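Putative uncharacterized protein ST0493 (Sulfolobus tokodaii, PDB 2RBG) is of unknown function but folds as a compact alpha/beta domain of the DUF5751 family, built on a five-stranded parallel sheet and stapled by one disulfide. Local coordinates at residues Lys4-Leu9 with Lys34-Asn39; Ser85-Leu90 with Thr111-Asn116; Ser11-Asn16 with Tyr93-Asn98; Val40-Gln45 with Leu67-Lys72. One frame throughout, in Å; residues are numbered along the deposited sequence.

Contact 1: Lys4-Leu9 with Lys34-Asn39; sequences KNILTL and KKTTIN
Two donors converge on the carbonyl oxygen of Ile6. Thr37 N reaches Ile6 O at 2.9 Å, nearly along the C=O axis, while Thr36 OG1 gives its proton to the same oxygen at 2.8 Å from above the carbonyl plane, 44° out of it. Thr36 OG1 in turn accepts the hydroxyl of Thr8, with OG1 to OG1 2.9 Å, so a short relay runs from Thr8 through Thr36 to the backbone. The first torsion of Thr36 (chi1 -178°) sets OG1 anti to its own backbone N, and this turns the hydroxyl to Ile6. A valine at Thr36 would probably leave the Thr8 hydroxyl without its acceptor and Ile6 O with one donor fewer, inside a buried layer. The ladder continues with Ile6 N to Lys35 O, Thr8 N to Thr37 O and Asn39 N to Thr8 O at 2.8 Å. Before the strands pair, one water bridges Lys4 O and Lys34 N. Packing follows on both faces. Thr8 and Ile38 lie side by side, CG2 to CG2 4.1 Å, on the face that helix 17-31 covers. On the other face Leu7 CD1 touches Thr37 CG2 at 3.8 Å, and Leu9 CD2 rests on Asn39 CB at 3.8 Å; the Asn39 oxygen OD1 is taken by Trp70 NE1. Strand axes 4.8 Å apart at 25°, with helix 17-31 as the connection, identify a parallel beta-alpha-beta crossover unit in the middle of the sheet.

Contact 2: Ser85-Leu90 with Thr111-Asn116; sequences SEVDGL and TAIKRN
The first torsions of Leu90 and Ile113 send CG of Leu90 and CG2 of Ile113 toward each other: each stands anti to its own backbone N (chi1 176° for Leu90, -63° for Ile113, whose CG1 lies beside that N). The second torsion of Leu90 then sets its CD2 4.0 Å from Ile113 CG2, the two side chains crossing at about a right angle. In fold terms, the short helix 111-114 packs against the start of strand 89-94 just before the chain enters the edge strand 117-121, so the contact belongs to the alpha/beta connection that adds the last parallel strand. Farther back, the other branch of Ile113 is used: its CD1 touches Val87 CG2 at 3.9 Å, and Leu7 of strand 6-11 borders both Val87 and Ile113. The polar link is made by the backbone, Leu90 N giving to Asn116 O at 3.0 Å, with an angle of 143° at the hydrogen. This bond precedes the strand pairing of Leu90 with Ile118. Asp88 turns its carboxylate elsewhere, to Lys4 N and Asn5 N, while its carbonyl oxygen faces Asn116. There the CB of Asn116 lies 3.3 Å from Asp88 O.

Contact 3: Ser11-Asn16 with Tyr93-Asn98; sequences SVNNDN and YCDDEN
Asp95 OD2 is gripped by two donors from the loop 11-16. Asn13 N comes to OD2 at 2.7 Å on the syn lone pair, the side of the other oxygen, in a nearly straight bond (165° at the hydrogen). Asn16 ND2 takes the anti lone pair of Asp95 OD2 at 3.0 Å, with OD2 tilted 18° out of the Asn16 amide plane. The second oxygen, Asp95 OD1, is held from within its own segment by Asn98 ND2 at 2.7 Å, also on a syn lone pair. Three N-H groups thus fix the carboxylate's rotation, and they would probably stabilise its negative charge in this buried setting. The torsion of Asp95 that puts CG between its backbone N and carbonyl carbon (chi1 41°) carries the group across to the loop. Outside this cluster, Asn13 ND2 makes a weak bond to Glu97 OE1, the two side chains crossing at about a right angle. Val12 CB lies 3.3 Å from Asp95 OD2, and the CB of Asn98 lies 3.3 Å from Ser11 O. Strand pairing persists as far as Ser11 and Cys94, with Ser11 N bonded to Tyr93 O at 3.0 Å. The carboxylate therefore joins the two loops that follow the neighbouring parallel strands 6-11 and 89-94. Val12 leans on Phe17 and Tyr20 of helix 17-31, Ser11 and Cys94 touch helix 99-107, Cys94 is disulfide-bonded to Cys122, and Asp96 forms a salt bridge with Lys84 of the second subunit.

Contact 4: Val40-Gln45 with Leu67-Lys72; sequences VFTEIQ and LFLWKK
Strands 35-41 and 64-70 run parallel here, in a register that pairs Val40 with Leu69 and Phe41 with Trp70, CA atoms 4.7 Å apart in both cases. Val40 uses both its N-H and its C=O: its N gives to Phe68 O at 2.8 Å and its O accepts from Trp70 N at 2.7 Å. Thr42 N then bonds to Trp70 O, at a more bent 134°, as the first strand ends. Thr42 OG1 accepts from Ile44 N at 3.1 Å, an ST turn that shapes the exit toward helix 46-52. Strand 64-70 is the outermost on this side of the five-stranded parallel sheet, and helices pack on both faces. On one face the Phe41 ring and the five-membered ring of Trp70 are offset, planes 29° apart, with little overlap; the touch is Phe41 CE1 to Trp70 CD1, 3.7 Å. Phe78 meets both rings, edge-to-face with that of Phe41. An alanine in place of Phe41 would probably open a gap beside Trp70 CB and CD1, although Asn39 OD1 would still hold Trp70 NE1. The opposite face carries Val40 CG2 on Leu67 CD1 at 3.6 Å, backed by Phe21 and Leu49. Past the end of strand 35-41, Ile44 O comes within 3.4 Å of Leu69 CD2, and Glu43 lays its carboxylate across the aliphatic chain of Lys71, with a weak bond from Lys72 N to Glu43 OE2.

Contacts 1 and 4 share strand 35-41 and are parallel strand pairings, but contact 1 is buried in mid-sheet and adds a threonine hydroxyl relay to its backbone ladder, whereas contact 4, at an outermost strand, is partly buried and mixes aromatic packing with exposed charged chains. Contacts 2 and 3 sit at the two ends of strand 89-94, their centres about 22 Å apart: the first is partly buried, chiefly apolar packing with one backbone bond, the second a buried polar network around a carboxylate. Asp88 and Glu86 tie contact 2 to the start of contact 1, while the Asn98 to Lys72 bond joins contact 3 to contact 4.

Contact 1: Lys4-Leu9 with Lys34-Asn39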
loop_
_atom_site.group_PDB
_atom_site.type_symbol
_atom_site.label_atom_id
_atom_site.label_comp_id
_atom_site.label_asym_id
_atom_site.label_seq_id
_atom_site.Cartn_x
_atom_site.Cartn_y
_atom_site.Cartn_z
ATOM N N LYS A 4 -16.032 5.663 -14.041
ATOM C CA LYS A 4 -16.091 6.689 -15.079
ATOM C C LYS A 4 -15.388 7.989 -14.696
ATOM O O LYS A 4 -14.944 8.731 -15.567
ATOM C CB LYS A 4 -17.553 6.995 -15.418
ATOM C CG LYS A 4 -18.356 5.785 -15.879
ATOM C CD LYS A 4 -17.912 5.298 -17.252
ATOM C CE LYS A 4 -18.234 6.321 -18.332
ATOM N NZ LYS A 4 -17.825 5.853 -19.685
ATOM N N ASN A 5 -15.310 8.278 -13.401
ATOM C CA ASN A 5 -14.657 9.503 -12.944
ATOM C C ASN A 5 -14.114 9.297 -11.538
ATOM O O ASN A 5 -14.856 9.318 -10.558
ATOM C CB ASN A 5 -15.641 10.680 -12.977
ATOM C CG ASN A 5 -14.973 12.011 -12.669
ATOM O OD1 ASN A 5 -13.811 12.229 -13.009
ATOM N ND2 ASN A 5 -15.714 12.916 -12.039
ATOM N N ILE A 6 -12.805 9.101 -11.463
ATOM C CA ILE A 6 -12.115 8.854 -10.206
ATOM C C ILE A 6 -11.833 10.119 -9.400
ATOM O O ILE A 6 -11.302 11.097 -9.931
ATOM C CB ILE A 6 -10.762 8.150 -10.469
ATOM C CG1 ILE A 6 -10.984 6.881 -11.299
ATOM C CG2 ILE A 6 -10.074 7.826 -9.151
ATOM C CD1 ILE A 6 -11.849 5.837 -10.619
ATOM N N LEU A 7 -12.205 10.103 -8.121
ATOM C CA LEU A 7 -11.922 11.233 -7.245
ATOM C C LEU A 7 -10.521 10.970 -6.706
ATOM O O LEU A 7 -10.298 9.977 -6.015
ATOM C CB LEU A 7 -12.898 11.293 -6.068
ATOM C CG LEU A 7 -12.547 12.352 -5.012
ATOM C CD1 LEU A 7 -12.641 13.746 -5.624
ATOM C CD2 LEU A 7 -13.490 12.226 -3.823
ATOM N N THR A 8 -9.578 11.845 -7.039
ATOM C CA THR A 8 -8.204 11.694 -6.574
ATOM C C THR A 8 -7.877 12.785 -5.568
ATOM O O THR A 8 -8.032 13.973 -5.853
ATOM C CB THR A 8 -7.203 11.765 -7.751
ATOM O OG1 THR A 8 -7.379 10.620 -8.597
ATOM C CG2 THR A 8 -5.768 11.780 -7.237
ATOM N N LEU A 9 -7.445 12.370 -4.381
ATOM C CA LEU A 9 -7.086 13.302 -3.326
ATOM C C LEU A 9 -5.609 13.126 -3.013
ATOM O O LEU A 9 -5.135 12.001 -2.848
ATOM C CB LEU A 9 -7.905 13.021 -2.062
ATOM C CG LEU A 9 -9.421 12.912 -2.235
ATOM C CD1 LEU A 9 -10.067 12.657 -0.877
ATOM C CD2 LEU A 9 -9.964 14.188 -2.857
ATOM N N LYS A 34 -11.258 6.884 -17.683
ATOM C CA LYS A 34 -10.476 7.702 -18.595
ATOM C C LYS A 34 -10.528 9.139 -18.093
ATOM O O LYS A 34 -10.027 10.052 -18.746
ATOM C CB LYS A 34 -11.057 7.622 -20.012
ATOM C CG LYS A 34 -11.394 6.204 -20.472
ATOM C CD LYS A 34 -10.200 5.268 -20.340
ATOM C CE LYS A 34 -10.583 3.832 -20.678
ATOM N NZ LYS A 34 -9.456 2.879 -20.453
ATOM N N LYS A 35 -11.127 9.320 -16.917
ATOM C CA LYS A 35 -11.275 10.639 -16.309
ATOM C C LYS A 35 -11.021 10.616 -14.805
ATOM O O LYS A 35 -11.280 9.622 -14.130
ATOM C CB LYS A 35 -12.692 11.170 -16.524
ATOM C CG LYS A 35 -13.121 11.350 -17.965
ATOM C CD LYS A 35 -14.599 11.725 -18.023
ATOM C CE LYS A 35 -15.046 12.053 -19.442
ATOM N NZ LYS A 35 -14.376 13.275 -19.968
ATOM N N THR A 36 -10.523 11.728 -14.284
ATOM C CA THR A 36 -10.286 11.848 -12.856
ATOM C C THR A 36 -10.315 13.319 -12.482
ATOM O O THR A 36 -9.895 14.178 -13.261
ATOM C CB THR A 36 -8.918 11.248 -12.427
ATOM O OG1 THR A 36 -8.775 11.356 -11.004
ATOM C CG2 THR A 36 -7.763 11.984 -13.099
ATOM N N THR A 37 -10.858 13.610 -11.308
ATOM C CA THR A 37 -10.900 14.980 -10.823
ATOM C C THR A 37 -9.920 14.965 -9.657
ATOM O O THR A 37 -10.161 14.329 -8.626
ATOM C CB THR A 37 -12.331 15.389 -10.383
ATOM O OG1 THR A 37 -12.298 16.712 -9.836
ATOM C CG2 THR A 37 -12.894 14.417 -9.361
ATOM N N ILE A 38 -8.793 15.636 -9.860
ATOM C CA ILE A 38 -7.710 15.683 -8.886
ATOM C C ILE A 38 -7.781 16.882 -7.953
ATOM O O ILE A 38 -7.845 18.029 -8.398
ATOM C CB ILE A 38 -6.356 15.695 -9.616
ATOM C CG1 ILE A 38 -6.302 14.530 -10.606
ATOM C CG2 ILE A 38 -5.212 15.605 -8.617
ATOM C CD1 ILE A 38 -5.092 14.548 -11.514
ATOM N N ASN A 39 -7.750 16.602 -6.655
ATOM C CA ASN A 39 -7.815 17.641 -5.634
ATOM C C ASN A 39 -6.538 17.618 -4.816
ATOM O O ASN A 39 -6.252 16.648 -4.113
ATOM C CB ASN A 39 -9.033 17.404 -4.746
ATOM C CG ASN A 39 -10.329 17.616 -5.493
ATOM O OD1 ASN A 39 -10.834 18.736 -5.580
ATOM N ND2 ASN A 39 -10.861 16.546 -6.063
HETATM O O HOH W 1 -14.018 7.577 -18.051
#

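Contact 2: Ser85-Leu90 with Thr111-Asn116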
loop_
_atom_site.group_PDB
_atom_site.type_symbol
_atom_site.label_atom_id
_atom_site.label_comp_id
_atom_site.label_asym_id
_atom_site.label_seq_id
_atom_site.Cartn_x
_atom_site.Cartn_y
_atom_site.Cartn_z
ATOM N N SER A 85 -20.152 16.877 -7.528
ATOM C CA SER A 85 -19.222 16.150 -8.383
ATOM C C SER A 85 -19.617 14.693 -8.573
ATOM O O SER A 85 -19.828 13.965 -7.604
ATOM C CB SER A 85 -17.808 16.228 -7.795
ATOM O OG SER A 85 -16.859 15.617 -8.652
ATOM N N GLU A 86 -19.712 14.274 -9.829
ATOM C CA GLU A 86 -20.072 12.901 -10.144
ATOM C C GLU A 86 -18.818 12.041 -10.216
ATOM O O GLU A 86 -18.163 11.966 -11.256
ATOM C CB GLU A 86 -20.828 12.843 -11.474
ATOM C CG GLU A 86 -21.018 11.435 -12.032
ATOM C CD GLU A 86 -21.547 10.454 -11.002
ATOM O OE1 GLU A 86 -22.567 10.764 -10.350
ATOM O OE2 GLU A 86 -20.943 9.368 -10.852
ATOM N N VAL A 87 -18.482 11.411 -9.096
ATOM C CA VAL A 87 -17.315 10.539 -9.006
ATOM C C VAL A 87 -17.769 9.152 -8.558
ATOM O O VAL A 87 -18.770 9.024 -7.853
ATOM C CB VAL A 87 -16.290 11.088 -7.999
ATOM C CG1 VAL A 87 -15.702 12.391 -8.516
ATOM C CG2 VAL A 87 -16.957 11.309 -6.652
ATOM N N ASP A 88 -17.040 8.115 -8.966
ATOM C CA ASP A 88 -17.405 6.745 -8.606
ATOM C C ASP A 88 -16.283 5.890 -8.027
ATOM O O ASP A 88 -16.524 4.775 -7.560
ATOM C CB ASP A 88 -17.996 6.022 -9.816
ATOM C CG ASP A 88 -17.178 6.230 -11.075
ATOM O OD1 ASP A 88 -15.954 6.462 -10.968
ATOM O OD2 ASP A 88 -17.763 6.146 -12.173
ATOM N N GLY A 89 -15.059 6.396 -8.082
ATOM C CA GLY A 89 -13.926 5.663 -7.541
ATOM C C GLY A 89 -13.104 6.626 -6.712
ATOM O O GLY A 89 -13.223 7.838 -6.889
ATOM N N LEU A 90 -12.261 6.103 -5.824
ATOM C CA LEU A 90 -11.451 6.960 -4.965
ATOM C C LEU A 90 -9.982 6.558 -4.888
ATOM O O LEU A 90 -9.662 5.383 -4.722
ATOM C CB LEU A 90 -12.033 6.962 -3.551
ATOM C CG LEU A 90 -11.259 7.725 -2.473
ATOM C CD1 LEU A 90 -11.290 9.216 -2.775
ATOM C CD2 LEU A 90 -11.876 7.450 -1.109
ATOM N N THR A 111 -20.040 8.065 2.498
ATOM C CA THR A 111 -19.914 6.619 2.628
ATOM C C THR A 111 -19.683 5.913 1.291
ATOM O O THR A 111 -18.781 5.087 1.165
ATOM C CB THR A 111 -21.174 6.020 3.275
ATOM O OG1 THR A 111 -21.366 6.600 4.570
ATOM C CG2 THR A 111 -21.035 4.513 3.413
ATOM N N ALA A 112 -20.506 6.243 0.299
ATOM C CA ALA A 112 -20.406 5.624 -1.018
ATOM C C ALA A 112 -19.042 5.808 -1.672
ATOM O O ALA A 112 -18.576 4.937 -2.405
ATOM C CB ALA A 112 -21.500 6.169 -1.933
ATOM N N ILE A 113 -18.401 6.940 -1.408
ATOM C CA ILE A 113 -17.095 7.212 -1.995
ATOM C C ILE A 113 -16.002 6.400 -1.310
ATOM O O ILE A 113 -15.151 5.805 -1.972
ATOM C CB ILE A 113 -16.760 8.715 -1.919
ATOM C CG1 ILE A 113 -17.781 9.501 -2.748
ATOM C CG2 ILE A 113 -15.350 8.965 -2.441
ATOM C CD1 ILE A 113 -17.520 10.990 -2.821
ATOM N N LYS A 114 -16.032 6.365 0.017
ATOM C CA LYS A 114 -15.037 5.610 0.769
ATOM C C LYS A 114 -15.104 4.120 0.457
ATOM O O LYS A 114 -14.093 3.423 0.520
ATOM C CB LYS A 114 -15.229 5.829 2.273
ATOM C CG LYS A 114 -14.894 7.237 2.735
ATOM C CD LYS A 114 -14.961 7.375 4.249
ATOM C CE LYS A 114 -16.388 7.323 4.758
ATOM N NZ LYS A 114 -16.456 7.615 6.219
ATOM N N ARG A 115 -16.290 3.633 0.107
ATOM C CA ARG A 115 -16.454 2.215 -0.191
ATOM C C ARG A 115 -15.860 1.803 -1.530
ATOM O O ARG A 115 -15.714 0.614 -1.809
ATOM C CB ARG A 115 -17.934 1.829 -0.128
ATOM C CG ARG A 115 -18.578 2.195 1.199
ATOM C CD ARG A 115 -19.717 1.264 1.573
ATOM N NE ARG A 115 -20.337 1.675 2.831
ATOM C CZ ARG A 115 -21.175 0.922 3.536
ATOM N NH1 ARG A 115 -21.497 -0.292 3.112
ATOM N NH2 ARG A 115 -21.694 1.387 4.666
ATOM N N ASN A 116 -15.512 2.782 -2.359
ATOM C CA ASN A 116 -14.917 2.484 -3.654
ATOM C C ASN A 116 -13.461 2.927 -3.711
ATOM O O ASN A 116 -12.985 3.415 -4.736
ATOM C CB ASN A 116 -15.713 3.137 -4.785
ATOM C CG ASN A 116 -17.042 2.449 -5.027
ATOM O OD1 ASN A 116 -18.031 2.716 -4.346
ATOM N ND2 ASN A 116 -17.065 1.539 -5.993
#

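Contact 3: Ser11-Asn16 with Tyr93-Asn98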
loop_
_atom_site.group_PDB
_atom_site.type_symbol
_atom_site.label_atom_id
_atom_site.label_comp_id
_atom_site.label_asym_id
_atom_site.label_seq_id
_atom_site.Cartn_x
_atom_site.Cartn_y
_atom_site.Cartn_z
ATOM N N SER A 11 -2.157 15.020 -0.798
ATOM C CA SER A 11 -1.566 16.028 0.062
ATOM C C SER A 11 -0.146 15.567 0.366
ATOM O O SER A 11 0.063 14.634 1.139
ATOM C CB SER A 11 -2.357 16.180 1.361
ATOM O OG SER A 11 -1.822 17.240 2.135
ATOM N N VAL A 12 0.822 16.212 -0.275
ATOM C CA VAL A 12 2.230 15.885 -0.086
ATOM C C VAL A 12 3.059 17.158 -0.122
ATOM O O VAL A 12 2.575 18.211 -0.535
ATOM C CB VAL A 12 2.762 14.951 -1.205
ATOM C CG1 VAL A 12 2.047 13.611 -1.155
ATOM C CG2 VAL A 12 2.579 15.609 -2.570
ATOM N N ASN A 13 4.309 17.053 0.318
ATOM C CA ASN A 13 5.221 18.187 0.298
ATOM C C ASN A 13 5.562 18.428 -1.171
ATOM O O ASN A 13 5.461 17.515 -1.989
ATOM C CB ASN A 13 6.489 17.860 1.093
ATOM C CG ASN A 13 6.216 17.674 2.573
ATOM O OD1 ASN A 13 5.730 18.585 3.246
ATOM N ND2 ASN A 13 6.531 16.490 3.090
ATOM N N ASN A 14 5.965 19.649 -1.505
ATOM C CA ASN A 14 6.286 19.992 -2.888
ATOM C C ASN A 14 7.291 19.074 -3.581
ATOM O O ASN A 14 7.167 18.807 -4.775
ATOM C CB ASN A 14 6.803 21.430 -2.978
ATOM C CG ASN A 14 5.820 22.435 -2.425
ATOM O OD1 ASN A 14 4.608 22.246 -2.510
ATOM N ND2 ASN A 14 6.338 23.523 -1.867
ATOM N N ASP A 15 8.283 18.590 -2.842
ATOM C CA ASP A 15 9.303 17.729 -3.429
ATOM C C ASP A 15 8.770 16.358 -3.842
ATOM O O ASP A 15 9.453 15.611 -4.537
ATOM C CB ASP A 15 10.469 17.550 -2.451
ATOM C CG ASP A 15 10.138 16.603 -1.315
ATOM O OD1 ASP A 15 9.012 16.683 -0.780
ATOM O OD2 ASP A 15 11.008 15.782 -0.950
ATOM N N ASN A 16 7.550 16.035 -3.421
ATOM C CA ASN A 16 6.950 14.743 -3.745
ATOM C C ASN A 16 5.953 14.739 -4.903
ATOM O O ASN A 16 5.521 13.672 -5.333
ATOM C CB ASN A 16 6.256 14.154 -2.511
ATOM C CG ASN A 16 7.208 13.404 -1.602
ATOM O OD1 ASN A 16 8.038 12.622 -2.066
ATOM N ND2 ASN A 16 7.077 13.622 -0.299
ATOM N N TYR A 93 -3.690 9.824 -1.659
ATOM C CA TYR A 93 -2.232 9.904 -1.545
ATOM C C TYR A 93 -1.767 10.956 -0.548
ATOM O O TYR A 93 -2.314 12.058 -0.490
ATOM C CB TYR A 93 -1.607 10.254 -2.895
ATOM C CG TYR A 93 -2.032 9.362 -4.028
ATOM C CD1 TYR A 93 -1.319 8.205 -4.341
ATOM C CD2 TYR A 93 -3.162 9.669 -4.782
ATOM C CE1 TYR A 93 -1.724 7.375 -5.381
ATOM C CE2 TYR A 93 -3.574 8.851 -5.815
ATOM C CZ TYR A 93 -2.853 7.706 -6.113
ATOM O OH TYR A 93 -3.267 6.903 -7.149
ATOM N N CYS A 94 -0.735 10.617 0.216
ATOM C CA CYS A 94 -0.162 11.551 1.178
ATOM C C CYS A 94 1.212 11.055 1.602
ATOM O O CYS A 94 1.592 9.919 1.299
ATOM C CB CYS A 94 -1.048 11.670 2.428
ATOM S SG CYS A 94 -0.838 10.340 3.665
ATOM N N ASP A 95 1.971 11.923 2.263
ATOM C CA ASP A 95 3.264 11.532 2.807
ATOM C C ASP A 95 3.104 11.664 4.323
ATOM O O ASP A 95 2.071 12.134 4.796
ATOM C CB ASP A 95 4.425 12.401 2.283
ATOM C CG ASP A 95 4.092 13.879 2.202
ATOM O OD1 ASP A 95 3.189 14.348 2.922
ATOM O OD2 ASP A 95 4.767 14.580 1.413
ATOM N N ASP A 96 4.103 11.238 5.090
ATOM C CA ASP A 96 4.005 11.298 6.545
ATOM C C ASP A 96 3.620 12.656 7.116
ATOM O O ASP A 96 2.823 12.736 8.048
ATOM C CB ASP A 96 5.317 10.841 7.185
ATOM C CG ASP A 96 5.538 9.352 7.052
ATOM O OD1 ASP A 96 4.595 8.585 7.337
ATOM O OD2 ASP A 96 6.656 8.951 6.674
ATOM N N GLU A 97 4.190 13.717 6.561
ATOM C CA GLU A 97 3.912 15.068 7.033
ATOM C C GLU A 97 2.449 15.472 6.878
ATOM O O GLU A 97 1.979 16.381 7.562
ATOM C CB GLU A 97 4.794 16.077 6.291
ATOM C CG GLU A 97 6.274 15.995 6.630
ATOM C CD GLU A 97 6.868 14.626 6.357
ATOM O OE1 GLU A 97 6.700 14.120 5.225
ATOM O OE2 GLU A 97 7.507 14.059 7.271
ATOM N N ASN A 98 1.727 14.794 5.993
ATOM C CA ASN A 98 0.325 15.126 5.756
ATOM C C ASN A 98 -0.649 13.980 6.011
ATOM O O ASN A 98 -1.828 14.077 5.662
ATOM C CB ASN A 98 0.160 15.622 4.318
ATOM C CG ASN A 98 0.947 16.886 4.045
ATOM O OD1 ASN A 98 0.588 17.967 4.514
ATOM N ND2 ASN A 98 2.035 16.759 3.291
#

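Contact 4: Val40-Gln45 with Leu67-Lys72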
loop_
_atom_site.group_PDB
_atom_site.type_symbol
_atom_site.label_atom_id
_atom_site.label_comp_id
_atom_site.label_asym_id
_atom_site.label_seq_id
_atom_site.Cartn_x
_atom_site.Cartn_y
_atom_site.Cartn_z
ATOM N N VAL A 40 -5.781 18.702 -4.916
ATOM C CA VAL A 40 -4.504 18.827 -4.237
ATOM C C VAL A 40 -4.577 19.815 -3.084
ATOM O O VAL A 40 -4.943 20.973 -3.271
ATOM C CB VAL A 40 -3.422 19.303 -5.223
ATOM C CG1 VAL A 40 -2.047 19.213 -4.578
ATOM C CG2 VAL A 40 -3.488 18.481 -6.502
ATOM N N PHE A 41 -4.226 19.348 -1.893
ATOM C CA PHE A 41 -4.240 20.190 -0.706
ATOM C C PHE A 41 -2.803 20.641 -0.498
ATOM O O PHE A 41 -1.964 19.898 0.011
ATOM C CB PHE A 41 -4.787 19.372 0.459
ATOM C CG PHE A 41 -6.179 18.866 0.208
ATOM C CD1 PHE A 41 -7.281 19.696 0.405
ATOM C CD2 PHE A 41 -6.384 17.594 -0.322
ATOM C CE1 PHE A 41 -8.565 19.269 0.073
ATOM C CE2 PHE A 41 -7.665 17.157 -0.659
ATOM C CZ PHE A 41 -8.758 18.000 -0.461
ATOM N N THR A 42 -2.533 21.872 -0.927
ATOM C CA THR A 42 -1.191 22.431 -0.868
ATOM C C THR A 42 -1.248 23.954 -0.808
ATOM O O THR A 42 -2.298 24.551 -1.023
ATOM C CB THR A 42 -0.412 22.017 -2.139
ATOM O OG1 THR A 42 0.906 22.573 -2.114
ATOM C CG2 THR A 42 -1.142 22.511 -3.384
ATOM N N GLU A 43 -0.109 24.574 -0.520
ATOM C CA GLU A 43 -0.025 26.031 -0.459
ATOM C C GLU A 43 0.609 26.555 -1.745
ATOM O O GLU A 43 0.717 27.763 -1.953
ATOM C CB GLU A 43 0.813 26.466 0.747
ATOM C CG GLU A 43 0.255 26.022 2.093
ATOM C CD GLU A 43 -1.162 26.516 2.332
ATOM O OE1 GLU A 43 -1.399 27.732 2.172
ATOM O OE2 GLU A 43 -2.035 25.691 2.682
ATOM N N ILE A 44 1.020 25.631 -2.609
ATOM C CA ILE A 44 1.655 25.977 -3.876
ATOM C C ILE A 44 0.628 26.508 -4.883
ATOM O O ILE A 44 -0.561 26.206 -4.781
ATOM C CB ILE A 44 2.374 24.735 -4.458
ATOM C CG1 ILE A 44 3.620 25.158 -5.231
ATOM C CG2 ILE A 44 1.426 23.944 -5.351
ATOM C CD1 ILE A 44 4.482 23.986 -5.662
ATOM N N GLN A 45 1.085 27.304 -5.850
ATOM C CA GLN A 45 0.193 27.864 -6.866
ATOM C C GLN A 45 0.016 26.925 -8.054
ATOM O O GLN A 45 0.893 26.113 -8.353
ATOM C CB GLN A 45 0.723 29.214 -7.355
ATOM C CG GLN A 45 0.585 30.343 -6.347
ATOM C CD GLN A 45 -0.864 30.699 -6.069
ATOM O OE1 GLN A 45 -1.611 31.055 -6.980
ATOM N NE2 GLN A 45 -1.266 30.606 -4.806
ATOM N N LEU A 67 -8.062 19.763 -12.339
ATOM C CA LEU A 67 -7.143 19.974 -11.233
ATOM C C LEU A 67 -7.620 21.116 -10.341
ATOM O O LEU A 67 -7.867 22.226 -10.812
ATOM C CB LEU A 67 -5.745 20.282 -11.780
ATOM C CG LEU A 67 -4.604 20.511 -10.788
ATOM C CD1 LEU A 67 -4.407 19.270 -9.931
ATOM C CD2 LEU A 67 -3.330 20.836 -11.554
ATOM N N PHE A 68 -7.754 20.825 -9.052
ATOM C CA PHE A 68 -8.190 21.809 -8.072
ATOM C C PHE A 68 -7.202 21.839 -6.916
ATOM O O PHE A 68 -6.856 20.798 -6.358
ATOM C CB PHE A 68 -9.580 21.450 -7.537
ATOM C CG PHE A 68 -10.662 21.509 -8.571
ATOM C CD1 PHE A 68 -11.167 22.732 -9.000
ATOM C CD2 PHE A 68 -11.164 20.342 -9.134
ATOM C CE1 PHE A 68 -12.159 22.792 -9.975
ATOM C CE2 PHE A 68 -12.157 20.391 -10.111
ATOM C CZ PHE A 68 -12.655 21.617 -10.533
ATOM N N LEU A 69 -6.739 23.032 -6.568
ATOM C CA LEU A 69 -5.811 23.180 -5.457
ATOM C C LEU A 69 -6.541 23.836 -4.295
ATOM O O LEU A 69 -7.292 24.796 -4.485
ATOM C CB LEU A 69 -4.603 24.031 -5.862
ATOM C CG LEU A 69 -3.519 23.334 -6.691
ATOM C CD1 LEU A 69 -4.109 22.816 -7.993
ATOM C CD2 LEU A 69 -2.387 24.312 -6.967
ATOM N N TRP A 70 -6.327 23.300 -3.099
ATOM C CA TRP A 70 -6.964 23.815 -1.899
ATOM C C TRP A 70 -5.971 24.035 -0.775
ATOM O O TRP A 70 -5.140 23.174 -0.496
ATOM C CB TRP A 70 -8.017 22.835 -1.381
ATOM C CG TRP A 70 -8.992 22.377 -2.400
ATOM C CD1 TRP A 70 -9.014 21.167 -3.037
ATOM C CD2 TRP A 70 -10.104 23.118 -2.898
ATOM N NE1 TRP A 70 -10.084 21.111 -3.904
ATOM C CE2 TRP A 70 -10.767 22.296 -3.837
ATOM C CE3 TRP A 70 -10.608 24.400 -2.642
ATOM C CZ2 TRP A 70 -11.912 22.717 -4.521
ATOM C CZ3 TRP A 70 -11.747 24.817 -3.324
ATOM C CH2 TRP A 70 -12.385 23.977 -4.251
ATOM N N LYS A 71 -6.046 25.193 -0.131
ATOM C CA LYS A 71 -5.182 25.438 1.008
ATOM C C LYS A 71 -5.880 24.615 2.084
ATOM O O LYS A 71 -7.087 24.393 2.001
ATOM C CB LYS A 71 -5.175 26.921 1.374
ATOM C CG LYS A 71 -4.478 27.793 0.344
ATOM C CD LYS A 71 -4.412 29.242 0.802
ATOM C CE LYS A 71 -3.609 30.088 -0.174
ATOM N NZ LYS A 71 -4.190 30.054 -1.545
ATOM N N LYS A 72 -5.140 24.148 3.082
ATOM C CA LYS A 72 -5.745 23.329 4.124
ATOM C C LYS A 72 -6.980 23.963 4.766
ATOM O O LYS A 72 -7.870 23.259 5.241
ATOM C CB LYS A 72 -4.696 22.987 5.185
ATOM C CG LYS A 72 -3.560 22.136 4.628
ATOM C CD LYS A 72 -2.528 21.781 5.682
ATOM C CE LYS A 72 -1.411 20.943 5.078
ATOM N NZ LYS A 72 -0.365 20.597 6.077
#